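Local atomic coordinates of ribokinase (Thermotoga maritima, PDB entry 1VM7), a protein that probably phosphorylates D-ribose at O-5, spending ATP in the presence of magnesium to give D-ribose 5-phosphate. Residues C158-N163 and N177-Q182; K214-G219 and L233-N238; L268-N273 and P299-V304; A285-T290 and E305-N310. All coordinates share one frame; numbering follows the deposited sequence.

Contact 1 (C158-N163 and N177-Q182); sequences CAKRFN and NEEIFQ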
loop_
_atom_site.group_PDB
_atom_site.type_symbol
_atom_site.label_atom_id
_atom_site.label_comp_id
_atom_site.label_asym_id
_atom_site.label_seq_id
_atom_site.Cartn_x
_atom_site.Cartn_y
_atom_site.Cartn_z
ATOM N N CYS A 158 -10.944 11.673 -26.919
ATOM C CA CYS A 158 -12.154 12.302 -26.364
ATOM C C CYS A 158 -12.264 13.782 -26.692
ATOM O O CYS A 158 -13.311 14.243 -27.105
ATOM C CB CYS A 158 -12.186 12.143 -24.846
ATOM S SG CYS A 158 -12.668 10.519 -24.372
ATOM N N ALA A 159 -11.180 14.523 -26.466
ATOM C CA ALA A 159 -11.147 15.953 -26.766
ATOM C C ALA A 159 -11.344 16.209 -28.262
ATOM O O ALA A 159 -12.028 17.170 -28.661
ATOM C CB ALA A 159 -9.828 16.567 -26.278
ATOM N N LYS A 160 -10.767 15.335 -29.085
ATOM C CA LYS A 160 -10.960 15.389 -30.538
ATOM C C LYS A 160 -12.413 15.162 -30.942
ATOM O O LYS A 160 -12.962 15.909 -31.758
ATOM C CB LYS A 160 -10.100 14.339 -31.260
ATOM C CG LYS A 160 -8.618 14.610 -31.268
ATOM C CD LYS A 160 -7.883 13.646 -32.208
ATOM C CE LYS A 160 -7.924 14.138 -33.617
ATOM N NZ LYS A 160 -7.399 13.116 -34.569
ATOM N N ARG A 161 -13.019 14.110 -30.408
ATOM C CA ARG A 161 -14.332 13.712 -30.889
ATOM C C ARG A 161 -15.507 14.433 -30.218
ATOM O O ARG A 161 -16.606 14.468 -30.781
ATOM C CB ARG A 161 -14.529 12.210 -30.730
ATOM C CG ARG A 161 -13.584 11.382 -31.541
ATOM C CD ARG A 161 -14.273 10.080 -31.881
ATOM N NE ARG A 161 -13.326 8.998 -32.059
ATOM C CZ ARG A 161 -13.673 7.767 -32.404
ATOM N NH1 ARG A 161 -14.961 7.456 -32.606
ATOM N NH2 ARG A 161 -12.722 6.843 -32.535
ATOM N N PHE A 162 -15.293 14.974 -29.019
ATOM C CA PHE A 162 -16.390 15.563 -28.268
ATOM C C PHE A 162 -17.008 16.751 -28.973
ATOM O O PHE A 162 -16.371 17.767 -29.219
ATOM C CB PHE A 162 -15.978 15.972 -26.854
ATOM C CG PHE A 162 -17.147 16.099 -25.901
ATOM C CD1 PHE A 162 -17.977 15.006 -25.645
ATOM C CD2 PHE A 162 -17.419 17.297 -25.266
ATOM C CE1 PHE A 162 -19.036 15.114 -24.783
ATOM C CE2 PHE A 162 -18.476 17.411 -24.397
ATOM C CZ PHE A 162 -19.279 16.315 -24.151
ATOM N N ASN A 163 -18.277 16.594 -29.313
ATOM C CA ASN A 163 -19.099 17.737 -29.660
ATOM C C ASN A 163 -19.696 18.254 -28.348
ATOM O O ASN A 163 -20.666 17.707 -27.817
ATOM C CB ASN A 163 -20.171 17.372 -30.683
ATOM C CG ASN A 163 -20.759 18.589 -31.353
ATOM O OD1 ASN A 163 -20.188 19.682 -31.280
ATOM N ND2 ASN A 163 -21.909 18.416 -32.002
ATOM N N ASN A 177 0.688 15.713 -25.574
ATOM C CA ASN A 177 1.045 16.051 -26.963
ATOM C C ASN A 177 0.292 17.310 -27.382
ATOM O O ASN A 177 -0.874 17.519 -27.001
ATOM C CB ASN A 177 0.725 14.875 -27.927
ATOM C CG ASN A 177 0.880 15.235 -29.436
ATOM O OD1 ASN A 177 -0.080 15.163 -30.204
ATOM N ND2 ASN A 177 2.086 15.608 -29.850
ATOM N N GLU A 178 0.979 18.136 -28.165
ATOM C CA GLU A 178 0.486 19.423 -28.640
ATOM C C GLU A 178 -0.868 19.361 -29.341
ATOM O O GLU A 178 -1.603 20.352 -29.413
ATOM C CB GLU A 178 1.503 19.998 -29.642
ATOM C CG GLU A 178 1.248 21.434 -30.052
ATOM C CD GLU A 178 2.458 22.049 -30.709
ATOM O OE1 GLU A 178 2.938 21.471 -31.704
ATOM O OE2 GLU A 178 2.953 23.088 -30.226
ATOM N N GLU A 179 -1.188 18.198 -29.890
ATOM C CA GLU A 179 -2.357 18.067 -30.743
ATOM C C GLU A 179 -3.648 18.374 -29.993
ATOM O O GLU A 179 -4.624 18.813 -30.605
ATOM C CB GLU A 179 -2.420 16.666 -31.369
ATOM C CG GLU A 179 -3.473 16.489 -32.460
ATOM C CD GLU A 179 -3.718 15.016 -32.839
ATOM O OE1 GLU A 179 -2.868 14.135 -32.532
ATOM O OE2 GLU A 179 -4.776 14.743 -33.454
ATOM N N ILE A 180 -3.655 18.148 -28.671
ATOM C CA ILE A 180 -4.878 18.253 -27.893
ATOM C C ILE A 180 -5.409 19.681 -27.802
ATOM O O ILE A 180 -6.622 19.890 -27.753
ATOM C CB ILE A 180 -4.706 17.645 -26.450
ATOM C CG1 ILE A 180 -6.062 17.398 -25.802
ATOM C CG2 ILE A 180 -3.821 18.537 -25.554
ATOM C CD1 ILE A 180 -6.009 16.373 -24.759
ATOM N N PHE A 181 -4.511 20.655 -27.824
ATOM C CA PHE A 181 -4.839 22.030 -27.429
ATOM C C PHE A 181 -5.890 22.696 -28.313
ATOM O O PHE A 181 -6.756 23.401 -27.815
ATOM C CB PHE A 181 -3.550 22.861 -27.361
ATOM C CG PHE A 181 -2.577 22.368 -26.325
ATOM C CD1 PHE A 181 -2.908 22.412 -24.978
ATOM C CD2 PHE A 181 -1.351 21.833 -26.683
ATOM C CE1 PHE A 181 -2.031 21.954 -24.007
ATOM C CE2 PHE A 181 -0.471 21.380 -25.717
ATOM C CZ PHE A 181 -0.827 21.438 -24.364
ATOM N N GLN A 182 -5.805 22.458 -29.618
ATOM C CA GLN A 182 -6.730 23.050 -30.595
ATOM C C GLN A 182 -8.181 22.587 -30.381
ATOM O O GLN A 182 -9.124 23.267 -30.798
ATOM C CB GLN A 182 -6.295 22.700 -32.032
ATOM C CG GLN A 182 -6.497 21.218 -32.335
ATOM C CD GLN A 182 -5.713 20.726 -33.509
ATOM O OE1 GLN A 182 -5.955 21.148 -34.628
ATOM N NE2 GLN A 182 -4.787 19.794 -33.269
HETATM O O HOH W 1 -5.043 12.249 -33.352
#
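Ala-159 and Ile-180 mark the closest approach of the two backbones, with the CA of Ala-159 6.8 Å from the CA of Ile-180. Segment 158-163 is the end of helix 152-161, which makes the beta-alpha-beta crossover between the neighbouring parallel strands 143-146 and 165-168 of the large sheet in this PfkB-type alpha/beta kinase fold. Segment 177-182 belongs to the next link, leading from strand 165-168 to strand 186-187.

On the buried side the contact is apolar: the CB of Ala-159 rests 3.9 Å from CG1 of Ile-180, with CD1 of the same isoleucine slightly farther off. Leu-146 on the sheet meets Ala-159, and Phe-152 and Thr-155 of the helix also meet Ile-180.

On the more exposed side the chemistry turns ionic. With its CG anti to the backbone N (chi1 -170°) and an extended chain beyond, Glu-179 crosses Lys-160 at about a right angle. The lysine bends at chi3 (84°), and NZ makes a salt bridge to OE2 of Glu-179 at 3.3 Å, while its CE lies against the same oxygen. The carbonyl O of Glu-179 in turn takes a nearly straight bond from NE2 of Gln-182, 2.8 Å long and on a lone pair. A water ties the ion pair together, accepting from NZ of Lys-160 at 2.8 Å and donating to OE2 of Glu-179.

Contact 2 (K214-G219 and L233-N238); sequences KFLELG and LLVNKN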
loop_
_atom_site.group_PDB
_atom_site.type_symbol
_atom_site.label_atom_id
_atom_site.label_comp_id
_atom_site.label_asym_id
_atom_site.label_seq_id
_atom_site.Cartn_x
_atom_site.Cartn_y
_atom_site.Cartn_z
ATOM N N LYS A 214 -0.246 32.117 -25.532
ATOM C CA LYS A 214 0.269 31.226 -26.563
ATOM C C LYS A 214 -0.613 30.032 -26.741
ATOM O O LYS A 214 -0.760 29.545 -27.845
ATOM C CB LYS A 214 1.685 30.789 -26.277
ATOM C CG LYS A 214 2.591 31.927 -26.419
ATOM C CD LYS A 214 4.038 31.630 -26.186
ATOM C CE LYS A 214 4.812 32.868 -26.493
ATOM N NZ LYS A 214 4.456 33.415 -27.869
ATOM N N PHE A 215 -1.206 29.547 -25.659
ATOM C CA PHE A 215 -2.133 28.444 -25.798
ATOM C C PHE A 215 -3.355 28.834 -26.632
ATOM O O PHE A 215 -3.821 28.056 -27.464
ATOM C CB PHE A 215 -2.524 27.880 -24.442
ATOM C CG PHE A 215 -1.506 26.944 -23.903
ATOM C CD1 PHE A 215 -1.223 25.758 -24.590
ATOM C CD2 PHE A 215 -0.799 27.244 -22.753
ATOM C CE1 PHE A 215 -0.268 24.876 -24.130
ATOM C CE2 PHE A 215 0.172 26.361 -22.278
ATOM C CZ PHE A 215 0.436 25.169 -22.970
ATOM N N LEU A 216 -3.828 30.064 -26.449
ATOM C CA LEU A 216 -4.858 30.620 -27.328
ATOM C C LEU A 216 -4.456 30.515 -28.808
ATOM O O LEU A 216 -5.308 30.212 -29.649
ATOM C CB LEU A 216 -5.160 32.089 -27.017
ATOM C CG LEU A 216 -5.787 32.474 -25.685
ATOM C CD1 LEU A 216 -6.068 33.958 -25.653
ATOM C CD2 LEU A 216 -7.064 31.684 -25.426
ATOM N N GLU A 217 -3.178 30.741 -29.116
ATOM C CA GLU A 217 -2.685 30.626 -30.486
ATOM C C GLU A 217 -2.702 29.210 -31.051
ATOM O O GLU A 217 -2.722 29.045 -32.279
ATOM C CB GLU A 217 -1.277 31.205 -30.640
ATOM C CG GLU A 217 -1.255 32.707 -30.700
ATOM C CD GLU A 217 0.048 33.232 -31.223
ATOM O OE1 GLU A 217 1.030 32.471 -31.272
ATOM O OE2 GLU A 217 0.091 34.409 -31.609
ATOM N N LEU A 218 -2.634 28.207 -30.182
ATOM C CA LEU A 218 -2.721 26.813 -30.623
ATOM C C LEU A 218 -4.185 26.358 -30.816
ATOM O O LEU A 218 -4.435 25.239 -31.275
ATOM C CB LEU A 218 -2.027 25.882 -29.627
ATOM C CG LEU A 218 -0.526 26.053 -29.391
ATOM C CD1 LEU A 218 -0.058 25.028 -28.351
ATOM C CD2 LEU A 218 0.241 25.895 -30.678
ATOM N N GLY A 219 -5.130 27.216 -30.427
ATOM C CA GLY A 219 -6.547 26.984 -30.630
ATOM C C GLY A 219 -7.355 26.828 -29.356
ATOM O O GLY A 219 -8.577 26.691 -29.416
ATOM N N LEU A 233 -6.728 33.176 -13.061
ATOM C CA LEU A 233 -6.639 34.041 -14.207
ATOM C C LEU A 233 -7.436 33.428 -15.335
ATOM O O LEU A 233 -7.237 32.257 -15.650
ATOM C CB LEU A 233 -5.161 34.183 -14.607
ATOM C CG LEU A 233 -4.846 35.063 -15.802
ATOM C CD1 LEU A 233 -5.204 36.503 -15.487
ATOM C CD2 LEU A 233 -3.352 34.921 -16.186
ATOM N N LEU A 234 -8.344 34.207 -15.924
ATOM C CA LEU A 234 -9.055 33.792 -17.131
ATOM C C LEU A 234 -8.469 34.551 -18.293
ATOM O O LEU A 234 -8.386 35.759 -18.242
ATOM C CB LEU A 234 -10.556 34.098 -17.030
ATOM C CG LEU A 234 -11.436 33.815 -18.269
ATOM C CD1 LEU A 234 -11.300 32.376 -18.802
ATOM C CD2 LEU A 234 -12.906 34.127 -17.976
ATOM N N VAL A 235 -8.066 33.830 -19.333
ATOM C CA VAL A 235 -7.505 34.430 -20.533
ATOM C C VAL A 235 -8.237 33.876 -21.745
ATOM O O VAL A 235 -8.292 32.660 -21.956
ATOM C CB VAL A 235 -5.989 34.113 -20.669
ATOM C CG1 VAL A 235 -5.388 34.735 -21.945
ATOM C CG2 VAL A 235 -5.240 34.587 -19.437
ATOM N N ASN A 236 -8.818 34.776 -22.525
ATOM C CA ASN A 236 -9.372 34.430 -23.830
ATOM C C ASN A 236 -9.166 35.592 -24.802
ATOM O O ASN A 236 -8.592 36.621 -24.424
ATOM C CB ASN A 236 -10.847 34.048 -23.700
ATOM C CG ASN A 236 -11.574 34.865 -22.641
ATOM O OD1 ASN A 236 -11.450 36.092 -22.577
ATOM N ND2 ASN A 236 -12.341 34.184 -21.808
ATOM N N LYS A 237 -9.599 35.412 -26.052
ATOM C CA LYS A 237 -9.531 36.480 -27.075
ATOM C C LYS A 237 -10.026 37.846 -26.592
ATOM O O LYS A 237 -9.481 38.866 -26.973
ATOM C CB LYS A 237 -10.289 36.091 -28.353
ATOM C CG LYS A 237 -11.726 35.600 -28.150
ATOM C CD LYS A 237 -12.623 36.124 -29.272
ATOM C CE LYS A 237 -14.046 35.580 -29.181
ATOM N NZ LYS A 237 -14.859 36.203 -30.284
ATOM N N ASN A 238 -11.052 37.853 -25.749
ATOM C CA ASN A 238 -11.746 39.080 -25.373
ATOM C C ASN A 238 -11.306 39.700 -24.053
ATOM O O ASN A 238 -11.636 40.860 -23.784
ATOM C CB ASN A 238 -13.271 38.821 -25.315
ATOM C CG ASN A 238 -13.974 39.155 -26.629
#
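Leu-216 reaches from helix 208-217 onto the backbone of strand 232-236, a helix-on-sheet contact in the large alpha/beta sheet of the PfkB fold; the strand runs antiparallel to its neighbour 222-226, to which the helix leads. The two chains come closest at the CA atoms of Leu-216 and Asn-236, 6.9 Å apart.

The side-chain part of the contact is purely apolar, CD1 of Leu-216 meeting CG1 of Val-235 at 3.8 Å. Val-235 also touches Ala-212, one turn earlier on the same helix.

Methyl-to-backbone packing makes up the rest. CD1 of Leu-216 lies 3.6 Å from the carbonyl C of Asn-236 and also reaches N of Lys-237, while CD2 lies against O of Val-235 at 3.8 Å; both methyls rest against the CA of Asn-236. With the side chain of Leu-216 cut back to an alanine, a gap would probably open between the helix and the Asn-236 backbone, leaving Val-235 CG1 without the leucine methyl it meets.

The polar bonds lie within each partner or outside the pair. The amide ND2 of Asn-236, whose CB points away from the helix, bonds OD1 of Asn-222. The helix closes in a Schellman motif with Gly-219 at positive phi, its N bonded to O of Leu-216 at 3.1 Å.

Contact 3 (L268-N273 and P299-V304); sequences LSEGKN and PAREEV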
loop_
_atom_site.group_PDB
_atom_site.type_symbol
_atom_site.label_atom_id
_atom_site.label_comp_id
_atom_site.label_asym_id
_atom_site.label_seq_id
_atom_site.Cartn_x
_atom_site.Cartn_y
_atom_site.Cartn_z
ATOM N N LEU A 268 -21.255 26.264 -15.601
ATOM C CA LEU A 268 -21.522 26.279 -17.029
ATOM C C LEU A 268 -22.789 25.478 -17.363
ATOM O O LEU A 268 -23.609 25.931 -18.147
ATOM C CB LEU A 268 -20.336 25.708 -17.807
ATOM C CG LEU A 268 -18.967 26.417 -17.708
ATOM C CD1 LEU A 268 -17.945 25.761 -18.628
ATOM C CD2 LEU A 268 -19.093 27.904 -18.035
ATOM N N SER A 269 -22.925 24.291 -16.761
ATOM C CA SER A 269 -24.062 23.423 -17.018
ATOM C C SER A 269 -25.357 24.132 -16.701
ATOM O O SER A 269 -26.334 23.931 -17.390
ATOM C CB SER A 269 -23.954 22.123 -16.213
ATOM O OG SER A 269 -24.212 22.323 -14.830
ATOM N N GLU A 270 -25.350 24.974 -15.674
ATOM C CA GLU A 270 -26.523 25.744 -15.269
ATOM C C GLU A 270 -26.689 27.074 -16.010
ATOM O O GLU A 270 -27.543 27.885 -15.641
ATOM C CB GLU A 270 -26.464 25.995 -13.767
ATOM C CG GLU A 270 -26.571 24.721 -12.965
ATOM C CD GLU A 270 -26.225 24.907 -11.512
ATOM O OE1 GLU A 270 -26.038 26.060 -11.071
ATOM O OE2 GLU A 270 -26.142 23.898 -10.804
ATOM N N GLY A 271 -25.890 27.290 -17.050
ATOM C CA GLY A 271 -26.049 28.434 -17.932
ATOM C C GLY A 271 -25.358 29.682 -17.429
ATOM O O GLY A 271 -25.638 30.777 -17.903
ATOM N N LYS A 272 -24.463 29.532 -16.459
ATOM C CA LYS A 272 -23.655 30.669 -16.021
ATOM C C LYS A 272 -22.579 30.963 -17.066
ATOM O O LYS A 272 -22.079 30.045 -17.720
ATOM C CB LYS A 272 -23.029 30.402 -14.646
ATOM C CG LYS A 272 -24.025 30.587 -13.523
ATOM C CD LYS A 272 -23.616 29.952 -12.199
ATOM C CE LYS A 272 -24.740 30.205 -11.165
ATOM N NZ LYS A 272 -24.616 29.404 -9.911
ATOM N N ASN A 273 -22.261 32.247 -17.243
ATOM C CA ASN A 273 -21.155 32.646 -18.125
ATOM C C ASN A 273 -19.823 32.310 -17.460
ATOM O O ASN A 273 -19.769 32.133 -16.241
ATOM C CB ASN A 273 -21.236 34.126 -18.553
ATOM C CG ASN A 273 -20.971 35.112 -17.417
ATOM O OD1 ASN A 273 -20.037 34.969 -16.634
ATOM N ND2 ASN A 273 -21.796 36.155 -17.355
ATOM N N PRO A 299 -17.349 20.616 -0.814
ATOM C CA PRO A 299 -18.563 21.038 -0.176
ATOM C C PRO A 299 -19.864 20.572 -0.881
ATOM O O PRO A 299 -19.891 20.190 -2.045
ATOM C CB PRO A 299 -18.458 22.572 -0.206
ATOM C CG PRO A 299 -17.714 22.822 -1.408
ATOM C CD PRO A 299 -16.685 21.751 -1.469
ATOM N N ALA A 300 -20.937 20.582 -0.128
ATOM C CA ALA A 300 -22.243 20.363 -0.705
ATOM C C ALA A 300 -22.724 21.704 -1.294
ATOM O O ALA A 300 -22.285 22.782 -0.872
ATOM C CB ALA A 300 -23.209 19.855 0.357
ATOM N N ARG A 301 -23.597 21.614 -2.290
ATOM C CA ARG A 301 -24.125 22.772 -2.979
ATOM C C ARG A 301 -24.617 23.869 -2.023
ATOM O O ARG A 301 -24.298 25.033 -2.197
ATOM C CB ARG A 301 -25.266 22.343 -3.908
ATOM C CG ARG A 301 -25.869 23.484 -4.710
ATOM C CD ARG A 301 -24.782 24.358 -5.342
ATOM N NE ARG A 301 -25.387 25.277 -6.290
ATOM C CZ ARG A 301 -25.652 24.999 -7.559
ATOM N NH1 ARG A 301 -25.369 23.815 -8.062
ATOM N NH2 ARG A 301 -26.208 25.924 -8.323
ATOM N N GLU A 302 -25.373 23.487 -1.003
ATOM C CA GLU A 302 -25.847 24.447 -0.011
ATOM C C GLU A 302 -24.694 25.198 0.669
ATOM O O GLU A 302 -24.802 26.395 0.931
ATOM C CB GLU A 302 -26.782 23.781 1.021
ATOM C CG GLU A 302 -26.202 22.522 1.714
ATOM C CD GLU A 302 -26.644 21.153 1.108
ATOM O OE1 GLU A 302 -26.402 20.891 -0.114
ATOM O OE2 GLU A 302 -27.197 20.323 1.891
ATOM N N GLU A 303 -23.577 24.516 0.910
ATOM C CA GLU A 303 -22.434 25.185 1.495
ATOM C C GLU A 303 -21.896 26.264 0.555
ATOM O O GLU A 303 -21.654 27.375 1.014
ATOM C CB GLU A 303 -21.400 24.162 1.948
ATOM C CG GLU A 303 -21.987 23.329 3.099
ATOM C CD GLU A 303 -21.084 22.223 3.567
ATOM O OE1 GLU A 303 -20.753 21.335 2.745
ATOM O OE2 GLU A 303 -20.731 22.237 4.772
ATOM N N VAL A 304 -21.763 25.934 -0.734
ATOM C CA VAL A 304 -21.254 26.859 -1.747
ATOM C C VAL A 304 -22.179 28.078 -1.845
ATOM O O VAL A 304 -21.719 29.209 -1.904
ATOM C CB VAL A 304 -21.118 26.176 -3.134
ATOM C CG1 VAL A 304 -20.474 27.145 -4.139
ATOM C CG2 VAL A 304 -20.281 24.861 -3.030
#
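Arg-301 and Glu-270 reach toward each other from opposite directions, their CA atoms, the nearest pair between the two segments, 12.9 Å apart. The CB of Arg-301 points toward the other segment. CG stands anti to the backbone N (chi1 -178°), and a bend at chi2 sends the rest of the chain past Phe-280 and Val-266. NE makes a salt bridge to Glu-305, one turn further along its own helix.

Beyond CZ the guanidinium meets the glutamate end-on. NH1 bonds OE2 of Glu-270 at 2.9 Å, on the syn lone pair and in the guanidinium plane, and also donates to O of Ile-64. NH2 bonds OE1 of Glu-270 at 2.8 Å, again from the syn side but somewhat tilted. The carboxylate and guanidinium planes are only 24° apart, so the two bonds together would resist rotation of either group.

NZ of Lys-272 adds a long salt bridge of 3.8 Å to OE1 of Glu-270, so that two cations share one carboxylate. The turn carrying Glu-270 and Lys-272 is a Schellman motif with Gly-271 at positive phi. The whole is a salt-bridge network built on one bidentate arginine-glutamate pair at the surface of the PfkB fold, joining the end of helix 256-269 to the first turn of helix 301-309.

Contact 4 (A285-T290 and E305-N310); sequences AAISVT and EAFLKN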
loop_
_atom_site.group_PDB
_atom_site.type_symbol
_atom_site.label_atom_id
_atom_site.label_comp_id
_atom_site.label_asym_id
_atom_site.label_seq_id
_atom_site.Cartn_x
_atom_site.Cartn_y
_atom_site.Cartn_z
ATOM N N ALA A 285 -13.833 25.732 -4.346
ATOM C CA ALA A 285 -12.443 25.431 -4.027
ATOM C C ALA A 285 -12.084 25.994 -2.668
ATOM O O ALA A 285 -11.464 25.319 -1.862
ATOM C CB ALA A 285 -11.526 26.016 -5.061
ATOM N N ALA A 286 -12.462 27.246 -2.435
ATOM C CA ALA A 286 -12.085 27.959 -1.233
ATOM C C ALA A 286 -12.630 27.279 0.028
ATOM O O ALA A 286 -12.036 27.357 1.104
ATOM C CB ALA A 286 -12.635 29.390 -1.298
ATOM N N ILE A 287 -13.815 26.698 -0.077
ATOM C CA ILE A 287 -14.395 25.966 1.056
ATOM C C ILE A 287 -13.633 24.660 1.239
ATOM O O ILE A 287 -13.347 24.258 2.368
ATOM C CB ILE A 287 -15.900 25.615 0.872
ATOM C CG1 ILE A 287 -16.767 26.865 0.730
ATOM C CG2 ILE A 287 -16.412 24.757 2.050
ATOM C CD1 ILE A 287 -18.178 26.579 0.238
ATOM N N SER A 288 -13.299 24.005 0.132
ATOM C CA SER A 288 -12.564 22.743 0.212
ATOM C C SER A 288 -11.209 22.893 0.937
ATOM O O SER A 288 -10.867 22.045 1.738
ATOM C CB SER A 288 -12.408 22.137 -1.168
ATOM O OG SER A 288 -11.489 22.881 -1.925
ATOM N N VAL A 289 -10.467 23.982 0.709
ATOM C CA VAL A 289 -9.114 24.106 1.286
ATOM C C VAL A 289 -9.159 24.297 2.794
ATOM O O VAL A 289 -8.164 24.177 3.500
ATOM C CB VAL A 289 -8.319 25.197 0.621
ATOM C CG1 VAL A 289 -8.152 24.867 -0.847
ATOM C CG2 VAL A 289 -8.961 26.569 0.843
ATOM N N THR A 290 -10.357 24.535 3.294
ATOM C CA THR A 290 -10.578 24.615 4.732
ATOM C C THR A 290 -10.867 23.262 5.342
ATOM O O THR A 290 -11.146 23.187 6.525
ATOM C CB THR A 290 -11.743 25.624 5.114
ATOM O OG1 THR A 290 -13.029 25.056 4.849
ATOM C CG2 THR A 290 -11.633 26.931 4.335
ATOM N N GLU A 305 -23.482 27.847 -1.818
ATOM C CA GLU A 305 -24.460 28.945 -1.871
ATOM C C GLU A 305 -24.414 29.839 -0.624
ATOM O O GLU A 305 -24.522 31.061 -0.731
ATOM C CB GLU A 305 -25.903 28.417 -2.060
ATOM C CG GLU A 305 -26.157 27.633 -3.372
ATOM C CD GLU A 305 -26.122 28.519 -4.613
ATOM O OE1 GLU A 305 -26.647 29.632 -4.564
ATOM O OE2 GLU A 305 -25.575 28.111 -5.647
ATOM N N ALA A 306 -24.268 29.228 0.547
ATOM C CA ALA A 306 -24.154 29.982 1.798
ATOM C C ALA A 306 -22.882 30.826 1.817
ATOM O O ALA A 306 -22.864 31.908 2.386
ATOM C CB ALA A 306 -24.214 29.034 3.004
ATOM N N PHE A 307 -21.834 30.335 1.165
ATOM C CA PHE A 307 -20.601 31.081 1.066
ATOM C C PHE A 307 -20.800 32.389 0.279
ATOM O O PHE A 307 -20.455 33.476 0.748
ATOM C CB PHE A 307 -19.534 30.209 0.409
ATOM C CG PHE A 307 -18.167 30.714 0.622
ATOM C CD1 PHE A 307 -17.595 30.644 1.882
ATOM C CD2 PHE A 307 -17.449 31.277 -0.420
ATOM C CE1 PHE A 307 -16.321 31.110 2.097
ATOM C CE2 PHE A 307 -16.179 31.756 -0.219
ATOM C CZ PHE A 307 -15.606 31.675 1.043
ATOM N N LEU A 308 -21.340 32.231 -0.925
ATOM C CA LEU A 308 -21.534 33.290 -1.886
ATOM C C LEU A 308 -22.517 34.338 -1.379
ATOM O O LEU A 308 -22.323 35.520 -1.617
ATOM C CB LEU A 308 -22.072 32.692 -3.180
ATOM C CG LEU A 308 -21.111 31.762 -3.934
ATOM C CD1 LEU A 308 -21.881 30.862 -4.865
ATOM C CD2 LEU A 308 -20.049 32.581 -4.698
ATOM N N LYS A 309 -23.561 33.875 -0.685
ATOM C CA LYS A 309 -24.546 34.748 -0.080
ATOM C C LYS A 309 -23.884 35.581 1.016
ATOM O O LYS A 309 -24.033 36.806 1.060
ATOM C CB LYS A 309 -25.716 33.939 0.492
ATOM N N ASN A 310 -23.129 34.896 1.873
ATOM C CA ASN A 310 -22.352 35.524 2.959
ATOM C C ASN A 310 -21.382 36.666 2.547
ATOM O O ASN A 310 -20.664 37.147 3.607
ATOM C CB ASN A 310 -21.523 34.455 3.714
ATOM C CG ASN A 310 -22.164 34.031 5.033
ATOM O OD1 ASN A 310 -22.636 34.865 5.798
ATOM N ND2 ASN A 310 -22.149 32.720 5.312
#
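The carbonyl O of Ile-287 is gripped twice from Thr-290: by the backbone N of Thr-290 at 3.1 Å and by its OG1 at 2.6 Å. The hydroxyl comes in the carbonyl plane, on a lone pair, with a C=O...donor angle of 143°. These bonds hold the turn at the C-terminal end of helix 274-288, from which the side chain of Ile-287 reaches over to Phe-307 on helix 301-309.

Phe-307 directs its CB toward the other helix and holds CG anti to the backbone N (chi1 -163°), which lays one ring face against the isoleucine. CG1 of Ile-287 sits 4.0 Å above that face, displaced toward the rim, nearest CD1 of the ring. Further out, CD1 of Ile-287 presses on CB of Phe-307 at 3.9 Å, the two side chains sliding past each other in opposite directions.

In fold terms this is helix-on-helix packing near the C-terminus of the PfkB kinase: the last helix lies against helix 274-288, whose Ser-288, next to Ile-287, is a probable potassium ligand.

Trimmed to an alanine, Ile-287 would lose everything beyond CB, CG1 and CD1 included, which is likely to open a gap over the Phe-307 ring and set that ring freer to turn. At the far end of the ring, CE2 of Phe-307 meets CB of Ala-286 at 4.4 Å, a looser and oblique approach. Ala-283, a turn earlier on helix 274-288, also touches Phe-307, and Phe-246 meets its ring with the planes about 70° apart.

How the contacts relate
Contacts 3 and 4 share helix 301-309: its first turn carries the charged surface pairing of contact 3, its later turns the buried apolar packing of contact 4. They meet directly, CD1 of Ile-287 lying 3.6 Å from O of Glu-303 and CG2 of Ile-287 against CB of Pro-299. Contacts 1 and 2 also touch, through the rings of Phe-181 and Phe-215; contact 1 joins two connections beside the large sheet, contact 2 lays a helix on one of its strands. Both are partly buried, but contact 1 adds an ion pair and a water to its apolar side, whereas contact 2 sets leucine methyls on a valine and on strand backbone. Contacts 1 and 4 lie on opposite sides of the chain's centre.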